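Predicted acyltransferase with acyl-CoA N-acyltransferase domain (Escherichia coli, PDB 4RS2) binds coenzyme A and, as a GNAT-family protein, probably transfers an acyl group from acyl-CoA to an unidentified acceptor. Local coordinates at residues P24-G29 and G67-Y72; K45-L50 and G54-G59; V88-L93 and E111-L116; V125-P130 and L146-P151. All coordinates share one frame; numbering follows the deposited sequence. Where two conformers were deposited one is given.

Contact 1 (P24-G29 and G67-Y72); sequences PIDAPG and GQVIGY
The N-terminal part of helix 27-37 rests on the first residue of strand 69-80, with G29 on the helical side and V69 on the strand. V69 CB lies 4.0 Å from G29 C and 4.1 Å from G29 O, so the valine packs directly against a stretch of backbone that has no side chain of its own. CG1 of V69 is anti to the backbone N (chi1 179°), which leaves CG2 beside that N and brings it up to the carboxylate of D26, 4.2 Å from OD1; the two side chains cross at about a right angle. Further along the helix, L33 also touches V69. This is the start of the GNAT fold's first long helix, laid on its central sheet, and the strand beneath is irregular: I70 and G71 both face A62 of strand 58-63 in a classic beta bulge. No direct hydrogen bond joins the two segments, and two waters do the polar work instead. One donates to D26 OD1 at 2.7 Å and also to G67 O, at 3.1 Å. The second bridges backbone to backbone, donating to G29 O and to V69 O, each 2.8 Å from the water oxygen. The buried carboxylate of D26 is held at its other oxygen as well, where OD2 accepts from I23 N and forms a salt bridge with R20 NH1. Within segment 24-29, A27 N donates to P24 O at 3.1 Å.

Contact 2 (K45-L50 and G54-G59); sequences KLVHDL and GFLTLG
L50, near the end of helix 42-53, meets the chain as it turns back toward strand 58-63 with nearly every part of its side chain. Its CB lies 4.1 Å from L56 CD1 and equally close to F55 O. CG is anti to the carbonyl carbon (chi1 -69°), and from there the fork spreads over both residues. CD1 reaches L56 CD1 at 4.1 Å, while CD2 settles 3.9 Å from F55 CB and as near to F55 O. L50 crosses F55 and L56 at about right angles. Beyond its CB, F55 leads away from the helix, and its ring meets that of H177. L56 CD2 also approaches V47 CG1 one turn earlier, at 4.4 Å. The backbone is joined at the same residue: F55 N donates to L50 O at 2.9 Å, nearly straight at 163°, with the donor tilted 23° from the carbonyl plane. That is the long bond of a Schellman motif, with G54 at positive phi as the first residue to leave the helix; contact between L50 and F55 is the apolar pairing that usually goes with it. One hydrogen bond therefore takes up a carbonyl at the helix end while leucine methyls close over the turn, so that the direction in which the chain leaves is set by polar and apolar forces together.

Contact 3 (V88-L93 and E111-L116); sequences VGMAPL and EGLDSL
E111 O is gripped twice by S115, on the helix whose residues L113 and L116 reach down to M90 and V88. The amide S115 N donates at 2.9 Å and the hydroxyl S115 OG at 3.1 Å, from opposite faces of the carbonyl plane; the hydroxyl's hydrogen bond is thus turned back into its own helix. Between helix and strand the contact is entirely apolar. With V88 CG1 anti to the carbonyl carbon (chi1 -66°), CG2 falls between the backbone N and that carbon and meets L116 CD1 at 3.9 Å, the side chains crossing obliquely. M90 is extended as far as its sulfur, with CG anti to the backbone N (chi1 -176°), and the terminal methyl turns off (chi3 78°); SD comes to 4.3 Å from L113 CD1. The backbones stay well apart, with M90 CA 9.0 Å from G112 CA, a gap bridged by these side chains. V124 of the next strand touches all four of them, and the side chain of F75 of strand 69-80 also touches M90 and L116. M90 O accepts a hydrogen bond from T126 OG1. Strand 87-95, helix 104-118 and strand 123-127, parallel to the first, form a beta-alpha-beta unit; its first strand and helix probably correspond to the pair that flanks the coenzyme A site in GNAT proteins, and the M90 side chain lies about 9 Å from the bound cofactor.

Contact 4 (V125-P130 and L146-P151); sequences VTLGDP and LRCRWP
Apolar packing is the link between the segments, and L127 makes it with both of its methyls. With CG anti to the backbone N (chi1 -174°), the leucine fork spans the gap between two chain runs whose nearest CA atoms, those of L127 and C148, are 8.8 Å apart. CD1 approaches C148 SG at 4.4 Å, and CD2 comes obliquely to the W150 indole, 4.3 Å from CE3. Strands 123-127 and 146-147 are not paired in the sheet of this GNAT fold: the first runs beside 87-95 and 157-161, the second beside 172-175, and V174 of that last strand touches both V125 and L146. The aliphatic R149 CG lies over one face of the indole, 3.5 Å above the ring plane and offset toward the rim. The charged partner of W150 is R188, in a cation-pi interaction, and the ring of Y176 meets the indole with planes at about 50°. The polar bonds are made to residues outside the two segments. D129, at the N-cap of helix 130-133, accepts from A131 N through OD1, while W150 NE1 makes a weak hydrogen bond to N181 OD1.

Contacts 1 and 3 are buried, contacts 2 and 4 partly buried. Contact 3 lies deepest, about 5 Å from the chain's centre, and is leucine, valine and methionine packing; contacts 1 and 4 lie farther out on opposite sides of that centre. All four reach the same mixed sheet. Contact 2 is nested within the loop closed by contact 1, and Y72 joins them, its OH 3.5 Å from L56 CD2. Contact 2 meets contact 3 where V47 packs on P92 and L58 on L116; neighbouring strands connect contacts 3 and 4. Water bridges serve contact 1, a helix-end backbone bond contact 2, whereas contacts 3 and 4 have no hydrogen bond between their own segments.

Contact 1 (P24-G29 and G67-Y72)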
# COMPACT_ATOMS: atom_id res chain seq x y z
N PRO A 24 6.05 13.28 -10.43
CA PRO A 24 4.94 14.26 -10.46
C PRO A 24 3.94 14.15 -11.58
O PRO A 24 2.72 14.34 -11.35
CB PRO A 24 5.68 15.59 -10.56
CG PRO A 24 6.92 15.33 -9.78
CD PRO A 24 7.34 13.94 -10.16
N ILE A 25 4.41 13.84 -12.78
CA ILE A 25 3.56 13.76 -13.94
C ILE A 25 2.55 12.62 -13.82
O ILE A 25 1.54 12.62 -14.52
CB ILE A 25 4.41 13.65 -15.25
CG1 ILE A 25 3.55 13.94 -16.49
CG2 ILE A 25 5.07 12.29 -15.38
CD1 ILE A 25 2.80 15.26 -16.45
N ASP A 26 2.79 11.69 -12.91
CA ASP A 26 1.89 10.57 -12.71
C ASP A 26 0.64 10.94 -11.93
O ASP A 26 -0.34 10.19 -11.98
CB ASP A 26 2.58 9.46 -11.90
CG ASP A 26 3.75 8.81 -12.62
OD1 ASP A 26 3.69 8.67 -13.88
OD2 ASP A 26 4.71 8.37 -11.92
N ALA A 27 0.65 12.06 -11.21
CA ALA A 27 -0.45 12.32 -10.30
C ALA A 27 -1.86 12.27 -10.90
O ALA A 27 -2.74 11.61 -10.34
CB ALA A 27 -0.21 13.65 -9.57
N PRO A 28 -2.08 12.92 -12.06
CA PRO A 28 -3.42 12.88 -12.63
C PRO A 28 -3.83 11.46 -13.02
O PRO A 28 -4.99 11.10 -12.87
CB PRO A 28 -3.32 13.78 -13.88
CG PRO A 28 -2.11 14.60 -13.69
CD PRO A 28 -1.19 13.87 -12.75
N GLY A 29 -2.88 10.69 -13.53
CA GLY A 29 -3.16 9.31 -13.91
C GLY A 29 -3.48 8.44 -12.72
O GLY A 29 -4.36 7.59 -12.78
N GLY A 67 2.86 4.52 -21.16
CA GLY A 67 3.16 5.31 -19.95
C GLY A 67 1.93 5.64 -19.10
O GLY A 67 2.03 6.41 -18.13
N GLN A 68 0.77 5.10 -19.47
CA GLN A 68 -0.46 5.31 -18.72
C GLN A 68 -0.39 4.51 -17.44
O GLN A 68 0.03 3.35 -17.45
CB GLN A 68 -1.69 4.84 -19.49
CG GLN A 68 -3.00 5.08 -18.74
CD GLN A 68 -4.21 4.41 -19.40
OE1 GLN A 68 -4.08 3.45 -20.16
NE2 GLN A 68 -5.40 4.91 -19.08
N VAL A 69 -0.83 5.13 -16.34
CA VAL A 69 -0.86 4.45 -15.03
C VAL A 69 -1.98 3.44 -15.00
O VAL A 69 -3.14 3.81 -15.11
CB VAL A 69 -1.03 5.46 -13.89
CG1 VAL A 69 -1.09 4.76 -12.55
CG2 VAL A 69 0.11 6.49 -13.93
N ILE A 70 -1.63 2.17 -14.79
CA ILE A 70 -2.58 1.06 -14.76
C ILE A 70 -2.53 0.33 -13.42
O ILE A 70 -3.29 -0.61 -13.18
CB ILE A 70 -2.25 0.04 -15.89
CG1 ILE A 70 -0.85 -0.62 -15.72
CG2 ILE A 70 -2.27 0.72 -17.25
CD1 ILE A 70 -0.55 -1.84 -16.57
N GLY A 71 -1.65 0.77 -12.53
CA GLY A 71 -1.59 0.20 -11.20
C GLY A 71 -0.89 1.11 -10.24
O GLY A 71 -0.05 1.91 -10.65
N TYR A 72 -1.18 0.95 -8.96
CA TYR A 72 -0.61 1.82 -7.97
C TYR A 72 -0.60 1.22 -6.60
O TYR A 72 -1.55 0.52 -6.23
CB TYR A 72 -1.42 3.11 -7.90
CG TYR A 72 -0.81 4.21 -7.01
CD1 TYR A 72 0.37 4.81 -7.32
CD2 TYR A 72 -1.48 4.64 -5.89
CE1 TYR A 72 0.90 5.82 -6.52
CE2 TYR A 72 -0.97 5.67 -5.12
CZ TYR A 72 0.21 6.24 -5.42
OH TYR A 72 0.70 7.27 -4.60
O HOH W 1 2.37 8.89 -16.26
O HOH W 2 -4.85 6.08 -15.08

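Contact 2 (K45-L50 and G54-G59)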
# COMPACT_ATOMS: atom_id res chain seq x y z
N LYS A 45 -8.76 11.01 -2.99
CA LYS A 45 -8.64 12.19 -2.14
C LYS A 45 -7.57 12.01 -1.05
O LYS A 45 -6.81 12.93 -0.74
CB LYS A 45 -10.03 12.55 -1.59
CG LYS A 45 -10.97 13.01 -2.70
CD LYS A 45 -12.44 12.76 -2.40
CE LYS A 45 -13.07 13.83 -1.56
NZ LYS A 45 -14.53 13.50 -1.46
N LEU A 46 -7.50 10.81 -0.49
CA LEU A 46 -6.46 10.47 0.49
C LEU A 46 -5.09 10.66 -0.10
O LEU A 46 -4.21 11.28 0.50
CB LEU A 46 -6.62 9.03 0.90
CG LEU A 46 -5.48 8.43 1.75
CD1 LEU A 46 -5.47 9.06 3.14
CD2 LEU A 46 -5.64 6.93 1.77
N VAL A 47 -4.89 10.10 -1.29
CA VAL A 47 -3.55 10.15 -1.92
C VAL A 47 -3.18 11.57 -2.27
O VAL A 47 -2.04 12.01 -2.03
CB VAL A 47 -3.47 9.20 -3.11
CG1 VAL A 47 -2.27 9.54 -3.99
CG2 VAL A 47 -3.46 7.76 -2.62
N HIS A 48 -4.14 12.32 -2.79
CA HIS A 48 -3.90 13.73 -3.06
C HIS A 48 -3.44 14.46 -1.80
O HIS A 48 -2.44 15.19 -1.80
CB HIS A 48 -5.18 14.38 -3.56
CG HIS A 48 -5.05 15.86 -3.74
ND1 HIS A 48 -5.36 16.76 -2.75
CD2 HIS A 48 -4.58 16.59 -4.78
CE1 HIS A 48 -5.11 17.98 -3.17
NE2 HIS A 48 -4.62 17.91 -4.39
N ASP A 49 -4.16 14.26 -0.70
CA ASP A 49 -3.79 14.94 0.54
C ASP A 49 -2.46 14.49 1.11
O ASP A 49 -1.70 15.32 1.60
CB ASP A 49 -4.90 14.81 1.58
CG ASP A 49 -6.17 15.54 1.19
OD1 ASP A 49 -6.21 16.27 0.17
OD2 ASP A 49 -7.16 15.38 1.92
N LEU A 50 -2.16 13.19 1.10
CA LEU A 50 -0.88 12.73 1.61
C LEU A 50 0.25 13.31 0.80
O LEU A 50 1.26 13.74 1.36
CB LEU A 50 -0.80 11.19 1.53
CG LEU A 50 -1.70 10.39 2.47
CD1 LEU A 50 -1.70 8.92 2.11
CD2 LEU A 50 -1.31 10.59 3.92
N GLY A 54 3.17 15.99 2.24
CA GLY A 54 4.45 15.31 2.52
C GLY A 54 4.42 14.07 3.38
O GLY A 54 5.37 13.75 4.11
N PHE A 55 3.31 13.33 3.33
CA PHE A 55 3.14 12.10 4.09
C PHE A 55 2.97 10.85 3.21
O PHE A 55 2.47 9.83 3.63
CB PHE A 55 2.02 12.24 5.10
CG PHE A 55 2.32 13.26 6.13
CD1 PHE A 55 3.20 12.97 7.13
CD2 PHE A 55 1.81 14.54 6.04
CE1 PHE A 55 3.51 13.90 8.09
CE2 PHE A 55 2.12 15.48 6.98
CZ PHE A 55 2.98 15.16 8.00
N LEU A 56 3.38 10.96 1.95
CA LEU A 56 3.39 9.82 1.05
C LEU A 56 4.85 9.35 1.03
O LEU A 56 5.66 9.95 0.34
CB LEU A 56 2.89 10.23 -0.34
CG LEU A 56 2.33 9.20 -1.31
CD1 LEU A 56 1.16 8.44 -0.72
CD2 LEU A 56 1.88 9.88 -2.60
N THR A 57 5.17 8.32 1.82
CA THR A 57 6.53 7.81 1.96
C THR A 57 7.08 7.25 0.68
O THR A 57 8.23 7.41 0.36
CB THR A 57 6.55 6.68 3.01
OG1 THR A 57 6.03 7.16 4.25
CG2 THR A 57 7.92 6.13 3.21
N LEU A 58 6.24 6.50 -0.02
CA LEU A 58 6.65 5.86 -1.25
C LEU A 58 5.38 5.51 -2.03
O LEU A 58 4.40 5.11 -1.42
CB LEU A 58 7.48 4.60 -0.98
CG LEU A 58 7.92 3.77 -2.20
CD1 LEU A 58 8.90 4.57 -3.04
CD2 LEU A 58 8.55 2.46 -1.75
N GLY A 59 5.43 5.72 -3.33
CA GLY A 59 4.37 5.33 -4.24
C GLY A 59 5.02 4.66 -5.43
O GLY A 59 6.08 5.09 -5.88

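Contact 3 (V88-L93 and E111-L116)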
# COMPACT_ATOMS: atom_id res chain seq x y z
N VAL A 88 5.62 1.69 8.10
CA VAL A 88 4.70 2.36 7.17
C VAL A 88 3.42 1.56 7.04
O VAL A 88 3.40 0.36 7.36
CB VAL A 88 5.29 2.54 5.77
CG1 VAL A 88 6.46 3.51 5.80
CG2 VAL A 88 5.66 1.18 5.18
N GLY A 89 2.35 2.25 6.63
CA GLY A 89 1.07 1.64 6.32
C GLY A 89 0.88 1.64 4.79
O GLY A 89 1.13 2.65 4.12
N MET A 90 0.48 0.50 4.24
CA MET A 90 0.25 0.37 2.81
C MET A 90 -1.21 0.63 2.46
O MET A 90 -2.09 -0.00 3.02
CB MET A 90 0.64 -1.05 2.38
CG MET A 90 0.56 -1.30 0.90
SD MET A 90 1.26 -2.90 0.46
CE MET A 90 -0.06 -3.98 0.95
N ALA A 91 -1.45 1.58 1.56
CA ALA A 91 -2.78 1.94 1.10
C ALA A 91 -2.67 3.17 0.25
O ALA A 91 -1.88 4.06 0.55
CB ALA A 91 -3.72 2.27 2.28
N PRO A 92 -3.40 3.23 -0.86
CA PRO A 92 -4.23 2.18 -1.43
C PRO A 92 -3.43 1.27 -2.32
O PRO A 92 -2.22 1.45 -2.48
CB PRO A 92 -5.23 2.95 -2.29
CG PRO A 92 -4.51 4.15 -2.72
CD PRO A 92 -3.45 4.45 -1.69
N LEU A 93 -4.11 0.24 -2.85
CA LEU A 93 -3.57 -0.72 -3.78
C LEU A 93 -4.61 -0.90 -4.85
O LEU A 93 -5.75 -1.28 -4.56
CB LEU A 93 -3.29 -2.06 -3.10
CG LEU A 93 -2.87 -3.20 -4.04
CD1 LEU A 93 -1.56 -2.85 -4.70
CD2 LEU A 93 -2.76 -4.52 -3.27
N GLU A 111 7.56 -5.43 -4.77
CA GLU A 111 8.57 -4.41 -5.05
C GLU A 111 8.51 -3.30 -4.02
O GLU A 111 9.54 -2.77 -3.62
CB GLU A 111 8.45 -3.83 -6.48
CG GLU A 111 9.48 -2.72 -6.73
CD GLU A 111 9.71 -2.38 -8.20
OE1 GLU A 111 9.37 -3.19 -9.11
OE2 GLU A 111 10.28 -1.29 -8.45
N GLY A 112 7.31 -2.94 -3.58
CA GLY A 112 7.16 -1.92 -2.55
C GLY A 112 7.91 -2.32 -1.28
O GLY A 112 8.71 -1.58 -0.72
N LEU A 113 7.60 -3.52 -0.81
CA LEU A 113 8.22 -4.06 0.38
C LEU A 113 9.73 -4.21 0.21
O LEU A 113 10.48 -3.95 1.16
CB LEU A 113 7.55 -5.37 0.80
CG LEU A 113 6.34 -5.19 1.76
CD1 LEU A 113 5.27 -4.22 1.25
CD2 LEU A 113 5.72 -6.52 2.19
N ASP A 114 10.17 -4.64 -0.97
CA ASP A 114 11.61 -4.80 -1.23
C ASP A 114 12.33 -3.44 -1.18
O ASP A 114 13.40 -3.34 -0.60
CB ASP A 114 11.81 -5.44 -2.58
CG ASP A 114 13.24 -5.86 -2.81
OD1 ASP A 114 13.72 -6.73 -2.05
OD2 ASP A 114 13.84 -5.34 -3.76
N SER A 115 11.71 -2.43 -1.77
CA SER A 115 12.26 -1.07 -1.77
C SER A 115 12.33 -0.53 -0.33
O SER A 115 13.34 0.08 0.10
CB SER A 115 11.40 -0.17 -2.65
OG SER A 115 11.63 -0.46 -4.03
N LEU A 116 11.27 -0.75 0.41
CA LEU A 116 11.22 -0.25 1.78
C LEU A 116 12.32 -0.90 2.63
O LEU A 116 12.98 -0.22 3.42
CB LEU A 116 9.84 -0.43 2.37
CG LEU A 116 8.78 0.45 1.74
CD1 LEU A 116 7.43 -0.13 2.02
CD2 LEU A 116 8.85 1.90 2.21

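Contact 4 (V125-P130 and L146-P151)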
# COMPACT_ATOMS: atom_id res chain seq x y z
N VAL A 125 2.27 -2.21 7.72
CA VAL A 125 0.91 -2.64 8.11
C VAL A 125 -0.04 -2.32 6.98
O VAL A 125 0.27 -1.49 6.10
CB VAL A 125 0.42 -1.98 9.43
CG1 VAL A 125 1.37 -2.28 10.55
CG2 VAL A 125 0.25 -0.47 9.29
N THR A 126 -1.19 -2.98 6.99
CA THR A 126 -2.23 -2.67 6.03
C THR A 126 -3.57 -3.13 6.60
O THR A 126 -3.64 -3.90 7.56
CB THR A 126 -1.96 -3.31 4.65
OG1 THR A 126 -2.74 -2.66 3.64
CG2 THR A 126 -2.29 -4.84 4.65
N LEU A 127 -4.63 -2.58 6.02
CA LEU A 127 -5.99 -2.88 6.43
C LEU A 127 -6.76 -3.36 5.22
O LEU A 127 -6.93 -2.62 4.25
CB LEU A 127 -6.63 -1.63 7.02
CG LEU A 127 -8.01 -1.81 7.64
CD1 LEU A 127 -7.93 -2.65 8.91
CD2 LEU A 127 -8.57 -0.45 7.98
N GLY A 128 -7.25 -4.59 5.27
CA GLY A 128 -7.93 -5.16 4.14
C GLY A 128 -8.24 -6.62 4.36
O GLY A 128 -7.98 -7.18 5.40
N ASP A 129 -8.81 -7.23 3.34
CA ASP A 129 -9.22 -8.60 3.40
C ASP A 129 -8.00 -9.50 3.57
O ASP A 129 -7.12 -9.51 2.73
CB ASP A 129 -9.96 -8.94 2.09
CG ASP A 129 -10.69 -10.26 2.15
OD1 ASP A 129 -10.35 -11.15 2.98
OD2 ASP A 129 -11.63 -10.40 1.34
N PRO A 130 -7.97 -10.31 4.65
CA PRO A 130 -6.81 -11.19 4.79
C PRO A 130 -6.70 -12.24 3.68
O PRO A 130 -5.62 -12.73 3.41
CB PRO A 130 -7.02 -11.87 6.15
CG PRO A 130 -8.34 -11.44 6.63
CD PRO A 130 -8.84 -10.32 5.82
N LEU A 146 -0.88 -5.92 18.00
CA LEU A 146 -0.89 -4.65 17.28
C LEU A 146 -2.31 -4.35 16.80
O LEU A 146 -3.02 -5.26 16.33
CB LEU A 146 0.06 -4.71 16.11
CG LEU A 146 1.54 -4.81 16.47
CD1 LEU A 146 2.32 -5.31 15.27
CD2 LEU A 146 2.05 -3.45 16.95
N ARG A 147 -2.75 -3.11 16.95
CA ARG A 147 -4.08 -2.72 16.54
C ARG A 147 -4.02 -1.34 15.92
O ARG A 147 -3.05 -0.60 16.13
CB ARG A 147 -5.03 -2.67 17.73
CG ARG A 147 -4.66 -1.62 18.77
CD ARG A 147 -5.52 -1.71 20.03
NE ARG A 147 -5.24 -0.60 20.95
CZ ARG A 147 -5.79 0.61 20.87
NH1 ARG A 147 -6.69 0.88 19.93
NH2 ARG A 147 -5.47 1.54 21.74
N CYS A 148 -5.04 -1.01 15.12
CA CYS A 148 -5.21 0.33 14.57
C CYS A 148 -6.33 0.99 15.37
O CYS A 148 -6.88 0.38 16.27
CB CYS A 148 -5.50 0.33 13.08
SG CYS A 148 -7.10 -0.34 12.60
N ARG A 149 -6.66 2.24 15.06
CA ARG A 149 -7.61 3.00 15.90
C ARG A 149 -9.07 2.81 15.58
O ARG A 149 -9.92 3.28 16.34
CB ARG A 149 -7.31 4.50 15.81
CG ARG A 149 -7.62 5.16 14.48
CD ARG A 149 -7.59 6.69 14.58
NE ARG A 149 -8.85 7.18 15.15
CZ ARG A 149 -9.12 8.46 15.39
NH1 ARG A 149 -8.22 9.40 15.13
NH2 ARG A 149 -10.30 8.79 15.91
N TRP A 150 -9.38 2.11 14.50
CA TRP A 150 -10.75 2.04 14.00
C TRP A 150 -11.47 0.81 14.45
O TRP A 150 -10.86 -0.23 14.64
CB TRP A 150 -10.78 2.14 12.48
CG TRP A 150 -10.14 3.42 12.03
CD1 TRP A 150 -10.62 4.67 12.22
CD2 TRP A 150 -8.92 3.56 11.32
NE1 TRP A 150 -9.76 5.59 11.69
CE2 TRP A 150 -8.71 4.93 11.13
CE3 TRP A 150 -7.97 2.66 10.87
CZ2 TRP A 150 -7.59 5.42 10.46
CZ3 TRP A 150 -6.86 3.15 10.21
CH2 TRP A 150 -6.68 4.53 10.03
N PRO A 151 -12.80 0.94 14.63
CA PRO A 151 -13.52 -0.23 15.09
C PRO A 151 -13.70 -1.28 14.02
O PRO A 151 -13.65 -0.97 12.82
CB PRO A 151 -14.90 0.35 15.52
CG PRO A 151 -15.04 1.61 14.78
CD PRO A 151 -13.63 2.15 14.62